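Endo-n-acetyl-beta-d-glucosaminidase (PDB 4AC1) hydrolyses the chitobiose core of N-linked glycans as a family 18 endo-beta-N-acetylglucosaminidase, probably removing them from the fungus's own secreted cellulases. Local coordinates at residues Gly121-Val126 / Thr153-Ala158; Arg4-Phe9 / Ile183-Thr188. All blocks are in the same frame, centred on the assembly; numbering follows the deposited sequence.

From the N terminus, strand 4-9 enters the barrel first and meets segment 183-188, 174 residues on, in contact 2, side chain to side chain in the barrel interior. The long loop closed in this way holds contact 1 nested inside it, where strand 121-125 pairs with strand 151-154 at the two ends of one beta-alpha-beta unit. Strand 185-189 lies next to 151-154 in the sheet, so the two contacts are joined through the wall as well as through the core. Their centres are 8 Å apart, and Tyr8 of contact 2 is hydrogen-bonded to Asp123 of contact 1, tying strand 4-9 to strand 121-125 through the barrel core.

Contact 1 (Gly121-Val126 / Thr153-Ala158); sequences GMDLDV and TLAPVA
Leu124 and Thr153 bring the two segments together in parallel beta pairing. Thr153 N donates to Met122 O at 3.1 Å, and Leu124 N returns a nearly straight bond to Thr153 O at 2.8 Å. Beyond this the strands part: Ala155 N reaches Leu124 O only weakly, and a water takes over, accepting from Ala155 N and Val126 N while donating to Leu124 O at 2.7 Å. A second water joins Val126 O to Ala155 O.

The polar side-chain link lies on the face of the sheet carrying Asp123 and Thr153. With Thr153 OG1 between its backbone N and carbonyl carbon (chi1 63°), the hydroxyl donates to Asp123 OD1 at 2.7 Å, on the anti side and 31° out of the carboxylate plane. Asp123 OD2 is held by Tyr8, so both carboxylate oxygens are gripped and its rotation is restricted.

Apolar contact is slight: Leu124 CB lies 4.2 Å from Leu154 CG on the other face. The methyl of Ala155 packs against a carboxylate, its CB 3.5 Å from Asp125 OD1.

Asp123, Asp125 and the following Glu127, a zinc ligand together with Gln189, form the DxDxE motif of family 18, whose glutamate is the catalytic acid in relatives. The pairing closes a beta-alpha-beta unit through helix 132-146, with strand 77-83 beyond 121-125, strand 185-189 beyond 151-154, and helix 172-179 packed on Leu154.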
loop_
_atom_site.group_PDB
_atom_site.type_symbol
_atom_site.label_atom_id
_atom_site.label_comp_id
_atom_site.label_asym_id
_atom_site.label_seq_id
_atom_site.Cartn_x
_atom_site.Cartn_y
_atom_site.Cartn_z
ATOM N N GLY A 121 3.985 -8.331 -5.739
ATOM C CA GLY A 121 3.955 -8.159 -4.301
ATOM C C GLY A 121 2.536 -8.054 -3.817
ATOM O O GLY A 121 1.593 -7.950 -4.598
ATOM N N MET A 122 2.395 -8.126 -2.503
ATOM C CA MET A 122 1.115 -7.996 -1.836
ATOM C C MET A 122 1.252 -7.140 -0.575
ATOM O O MET A 122 2.093 -7.409 0.283
ATOM C CB MET A 122 0.532 -9.388 -1.511
ATOM C CG MET A 122 -0.878 -9.374 -0.896
ATOM S SD MET A 122 -2.174 -8.614 -1.903
ATOM C CE MET A 122 -1.910 -9.468 -3.449
ATOM N N ASP A 123 0.381 -6.131 -0.486
ATOM C CA ASP A 123 0.240 -5.268 0.684
ATOM C C ASP A 123 -0.915 -5.813 1.510
ATOM O O ASP A 123 -2.009 -6.044 0.994
ATOM C CB ASP A 123 -0.050 -3.827 0.228
ATOM C CG ASP A 123 -0.080 -2.813 1.362
ATOM O OD1 ASP A 123 0.818 -2.791 2.235
ATOM O OD2 ASP A 123 -1.010 -1.981 1.361
ATOM N N LEU A 124 -0.633 -6.064 2.786
ATOM C CA LEU A 124 -1.643 -6.535 3.738
ATOM C C LEU A 124 -2.083 -5.337 4.566
ATOM O O LEU A 124 -1.407 -4.942 5.524
ATOM C CB LEU A 124 -1.097 -7.642 4.650
ATOM C CG LEU A 124 -0.516 -8.933 4.059
ATOM C CD1 LEU A 124 -1.392 -9.539 2.981
ATOM C CD2 LEU A 124 0.871 -8.724 3.527
ATOM N N ASP A 125 -3.199 -4.733 4.151
ATOM C CA ASP A 125 -3.717 -3.510 4.770
ATOM C C ASP A 125 -4.807 -3.898 5.747
ATOM O O ASP A 125 -5.978 -4.020 5.396
ATOM C CB ASP A 125 -4.237 -2.574 3.680
ATOM C CG ASP A 125 -4.656 -1.210 4.192
ATOM O OD1 ASP A 125 -4.633 -0.931 5.410
ATOM O OD2 ASP A 125 -5.062 -0.399 3.320
ATOM N N VAL A 126 -4.398 -4.147 6.980
ATOM C CA VAL A 126 -5.265 -4.779 7.966
ATOM C C VAL A 126 -5.952 -3.703 8.797
ATOM O O VAL A 126 -5.325 -3.033 9.623
ATOM C CB VAL A 126 -4.457 -5.750 8.863
ATOM C CG1 VAL A 126 -5.379 -6.431 9.866
ATOM C CG2 VAL A 126 -3.717 -6.791 7.998
ATOM N N THR A 153 4.302 -6.112 2.038
ATOM C CA THR A 153 4.213 -4.888 2.816
ATOM C C THR A 153 2.965 -4.910 3.694
ATOM O O THR A 153 2.082 -5.751 3.516
ATOM C CB THR A 153 4.232 -3.638 1.900
ATOM O OG1 THR A 153 3.080 -3.646 1.052
ATOM C CG2 THR A 153 5.453 -3.637 1.018
ATOM N N LEU A 154 2.920 -4.006 4.670
ATOM C CA LEU A 154 1.709 -3.773 5.448
ATOM C C LEU A 154 1.437 -2.285 5.456
ATOM O O LEU A 154 2.309 -1.498 5.089
ATOM C CB LEU A 154 1.829 -4.334 6.866
ATOM C CG LEU A 154 1.942 -5.856 6.944
ATOM C CD1 LEU A 154 3.415 -6.316 6.958
ATOM C CD2 LEU A 154 1.153 -6.394 8.120
ATOM N N ALA A 155 0.237 -1.904 5.895
ATOM C CA ALA A 155 -0.168 -0.508 5.954
ATOM C C ALA A 155 -0.643 -0.132 7.367
ATOM O O ALA A 155 -1.809 0.216 7.564
ATOM C CB ALA A 155 -1.258 -0.241 4.904
ATOM N N PRO A 156 0.252 -0.181 8.366
ATOM C CA PRO A 156 -0.133 0.290 9.698
ATOM C C PRO A 156 -0.501 1.769 9.666
ATOM O O PRO A 156 0.081 2.538 8.908
ATOM C CB PRO A 156 1.158 0.120 10.499
ATOM C CG PRO A 156 2.253 0.212 9.477
ATOM C CD PRO A 156 1.704 -0.421 8.251
ATOM N N VAL A 157 -1.452 2.169 10.503
ATOM C CA VAL A 157 -1.623 3.589 10.755
ATOM C C VAL A 157 -0.412 4.037 11.578
ATOM O O VAL A 157 0.179 3.251 12.315
ATOM C CB VAL A 157 -2.975 3.915 11.427
ATOM C CG1 VAL A 157 -4.124 3.377 10.589
ATOM C CG2 VAL A 157 -3.036 3.390 12.850
ATOM N N ALA A 158 -0.024 5.299 11.447
ATOM C CA ALA A 158 1.247 5.739 12.017
ATOM C C ALA A 158 1.386 5.439 13.515
ATOM O O ALA A 158 2.415 4.917 13.940
ATOM C CB ALA A 158 1.468 7.223 11.744
HETATM O O HOH W 1 -1.706 -3.298 7.695
HETATM O O HOH W 2 -3.725 -0.649 9.398
#

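Contact 2 (Arg4-Phe9 / Ile183-Thr188); sequences RLIVYF and IDWYNT
Arg4 lays CD and its guanidinium over one face of the Trp185 indole, although their strands are not neighbours in the sheet. This is the interior of a (beta/alpha)8 barrel: strands 4-9 and 185-188 are inclined by 56°, with strands 216-221 and 251-255 between them in the wall, and no hydrogen bond joins them. Arg4 CD sits 3.6 Å from the centroid of the six-membered ring of Trp185, a CH-pi contact 11° off the ring normal. The chain is extended from CG to NE, and the guanidinium that follows lies 25° from the indole plane, with Arg4 NE 3.2 Å from Trp185 CE3. Its NH1 is hydrogen-bonded to Ala214 O.

Deeper in the core, Ile6 CD1 packs 3.8 Å from Trp185 CZ2. The indole is further fixed by its own strand, since Trp185 NE1 donates in the ring plane to Asn187 OD1 at 2.8 Å. An alanine in place of Trp185 would probably open a gap beneath Arg4 CD and beside Ile6 CD1, and leave Asn187 OD1 without this donor.

Toward the C-terminal ends of the strands, Tyr8 reaches across with its ring turned steeply to the Asn187 amide. Tyr8 OH, hydrogen-bonded to Asp123 OD2, touches Asn187 CB at 3.3 Å.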
loop_
_atom_site.group_PDB
_atom_site.type_symbol
_atom_site.label_atom_id
_atom_site.label_comp_id
_atom_site.label_asym_id
_atom_site.label_seq_id
_atom_site.Cartn_x
_atom_site.Cartn_y
_atom_site.Cartn_z
ATOM N N ARG A 4 11.077 5.291 -2.457
ATOM C CA ARG A 4 9.963 4.728 -3.222
ATOM C C ARG A 4 8.894 5.793 -3.428
ATOM O O ARG A 4 8.710 6.680 -2.575
ATOM C CB ARG A 4 9.358 3.534 -2.489
ATOM C CG ARG A 4 10.386 2.472 -2.109
ATOM C CD ARG A 4 9.731 1.351 -1.335
ATOM N NE ARG A 4 10.682 0.412 -0.735
ATOM C CZ ARG A 4 11.217 0.543 0.478
ATOM N NH1 ARG A 4 10.950 1.603 1.219
ATOM N NH2 ARG A 4 12.029 -0.392 0.961
ATOM N N LEU A 5 8.215 5.726 -4.572
ATOM C CA LEU A 5 7.013 6.509 -4.804
ATOM C C LEU A 5 5.928 5.535 -5.188
ATOM O O LEU A 5 5.999 4.891 -6.244
ATOM C CB LEU A 5 7.203 7.558 -5.907
ATOM C CG LEU A 5 5.953 8.380 -6.262
ATOM C CD1 LEU A 5 5.380 9.123 -5.037
ATOM C CD2 LEU A 5 6.226 9.353 -7.403
ATOM N N ILE A 6 4.931 5.423 -4.321
ATOM C CA ILE A 6 3.939 4.366 -4.385
ATOM C C ILE A 6 2.569 4.995 -4.525
ATOM O O ILE A 6 2.244 5.926 -3.798
ATOM C CB ILE A 6 3.971 3.564 -3.076
ATOM C CG1 ILE A 6 5.343 2.897 -2.892
ATOM C CG2 ILE A 6 2.829 2.536 -3.009
ATOM C CD1 ILE A 6 5.850 2.917 -1.474
ATOM N N VAL A 7 1.774 4.511 -5.468
ATOM C CA VAL A 7 0.410 5.011 -5.676
ATOM C C VAL A 7 -0.576 3.851 -5.565
ATOM O O VAL A 7 -0.428 2.822 -6.257
ATOM C CB VAL A 7 0.257 5.673 -7.058
ATOM C CG1 VAL A 7 -1.231 5.929 -7.388
ATOM C CG2 VAL A 7 1.071 6.957 -7.122
ATOM N N TYR A 8 -1.554 4.002 -4.673
ATOM C CA TYR A 8 -2.681 3.085 -4.589
ATOM C C TYR A 8 -3.723 3.424 -5.646
ATOM O O TYR A 8 -4.076 4.601 -5.836
ATOM C CB TYR A 8 -3.333 3.164 -3.216
ATOM C CG TYR A 8 -2.581 2.492 -2.078
ATOM C CD1 TYR A 8 -1.624 3.173 -1.322
ATOM C CD2 TYR A 8 -2.845 1.161 -1.748
ATOM C CE1 TYR A 8 -0.944 2.537 -0.281
ATOM C CE2 TYR A 8 -2.181 0.524 -0.702
ATOM C CZ TYR A 8 -1.234 1.222 0.024
ATOM O OH TYR A 8 -0.572 0.612 1.070
ATOM N N PHE A 9 -4.209 2.382 -6.321
ATOM C CA PHE A 9 -5.128 2.500 -7.450
ATOM C C PHE A 9 -6.354 1.643 -7.120
ATOM O O PHE A 9 -6.373 0.437 -7.411
ATOM C CB PHE A 9 -4.401 2.003 -8.711
ATOM C CG PHE A 9 -5.152 2.222 -10.006
ATOM C CD1 PHE A 9 -5.128 3.455 -10.653
ATOM C CD2 PHE A 9 -5.841 1.172 -10.601
ATOM C CE1 PHE A 9 -5.819 3.639 -11.861
ATOM C CE2 PHE A 9 -6.527 1.342 -11.799
ATOM C CZ PHE A 9 -6.514 2.579 -12.432
ATOM N N ILE A 183 9.422 -8.589 5.595
ATOM C CA ILE A 183 8.564 -7.446 5.279
ATOM C C ILE A 183 9.443 -6.386 4.646
ATOM O O ILE A 183 10.438 -5.968 5.230
ATOM C CB ILE A 183 7.868 -6.904 6.552
ATOM C CG1 ILE A 183 6.877 -7.937 7.104
ATOM C CG2 ILE A 183 7.188 -5.568 6.258
ATOM C CD1 ILE A 183 6.477 -7.698 8.546
ATOM N N ASP A 184 9.076 -5.954 3.450
ATOM C CA ASP A 184 9.911 -5.000 2.720
ATOM C C ASP A 184 9.773 -3.567 3.216
ATOM O O ASP A 184 10.772 -2.859 3.311
ATOM C CB ASP A 184 9.705 -5.126 1.207
ATOM C CG ASP A 184 10.101 -6.478 0.711
ATOM O OD1 ASP A 184 11.323 -6.734 0.601
ATOM O OD2 ASP A 184 9.230 -7.341 0.512
ATOM N N TRP A 185 8.543 -3.148 3.526
ATOM C CA TRP A 185 8.313 -1.830 4.121
ATOM C C TRP A 185 6.896 -1.711 4.660
ATOM O O TRP A 185 6.051 -2.598 4.440
ATOM C CB TRP A 185 8.632 -0.672 3.145
ATOM C CG TRP A 185 7.625 -0.454 2.053
ATOM C CD1 TRP A 185 6.489 0.303 2.128
ATOM C CD2 TRP A 185 7.666 -0.984 0.717
ATOM N NE1 TRP A 185 5.814 0.276 0.938
ATOM C CE2 TRP A 185 6.521 -0.496 0.050
ATOM C CE3 TRP A 185 8.551 -1.827 0.022
ATOM C CZ2 TRP A 185 6.219 -0.836 -1.268
ATOM C CZ3 TRP A 185 8.260 -2.147 -1.294
ATOM C CH2 TRP A 185 7.097 -1.653 -1.925
ATOM N N TYR A 186 6.668 -0.607 5.370
ATOM C CA TYR A 186 5.385 -0.265 5.951
ATOM C C TYR A 186 4.835 0.985 5.268
ATOM O O TYR A 186 5.461 2.057 5.309
ATOM C CB TYR A 186 5.540 -0.034 7.460
ATOM C CG TYR A 186 6.101 -1.227 8.212
ATOM C CD1 TYR A 186 5.261 -2.258 8.631
ATOM C CD2 TYR A 186 7.468 -1.322 8.508
ATOM C CE1 TYR A 186 5.759 -3.357 9.297
ATOM C CE2 TYR A 186 7.978 -2.435 9.192
ATOM C CZ TYR A 186 7.110 -3.433 9.591
ATOM O OH TYR A 186 7.626 -4.528 10.260
ATOM N N ASN A 187 3.687 0.827 4.613
ATOM C CA ASN A 187 2.948 1.928 4.001
ATOM C C ASN A 187 2.224 2.643 5.122
ATOM O O ASN A 187 1.087 2.313 5.464
ATOM C CB ASN A 187 1.950 1.366 2.991
ATOM C CG ASN A 187 2.629 0.797 1.776
ATOM O OD1 ASN A 187 3.319 1.518 1.048
ATOM N ND2 ASN A 187 2.459 -0.511 1.560
ATOM N N THR A 188 2.909 3.607 5.723
ATOM C CA THR A 188 2.492 4.085 7.037
ATOM C C THR A 188 1.493 5.229 6.894
ATOM O O THR A 188 1.771 6.235 6.235
ATOM C CB THR A 188 3.719 4.448 7.898
ATOM O OG1 THR A 188 4.597 3.318 7.976
ATOM C CG2 THR A 188 3.326 4.790 9.316
#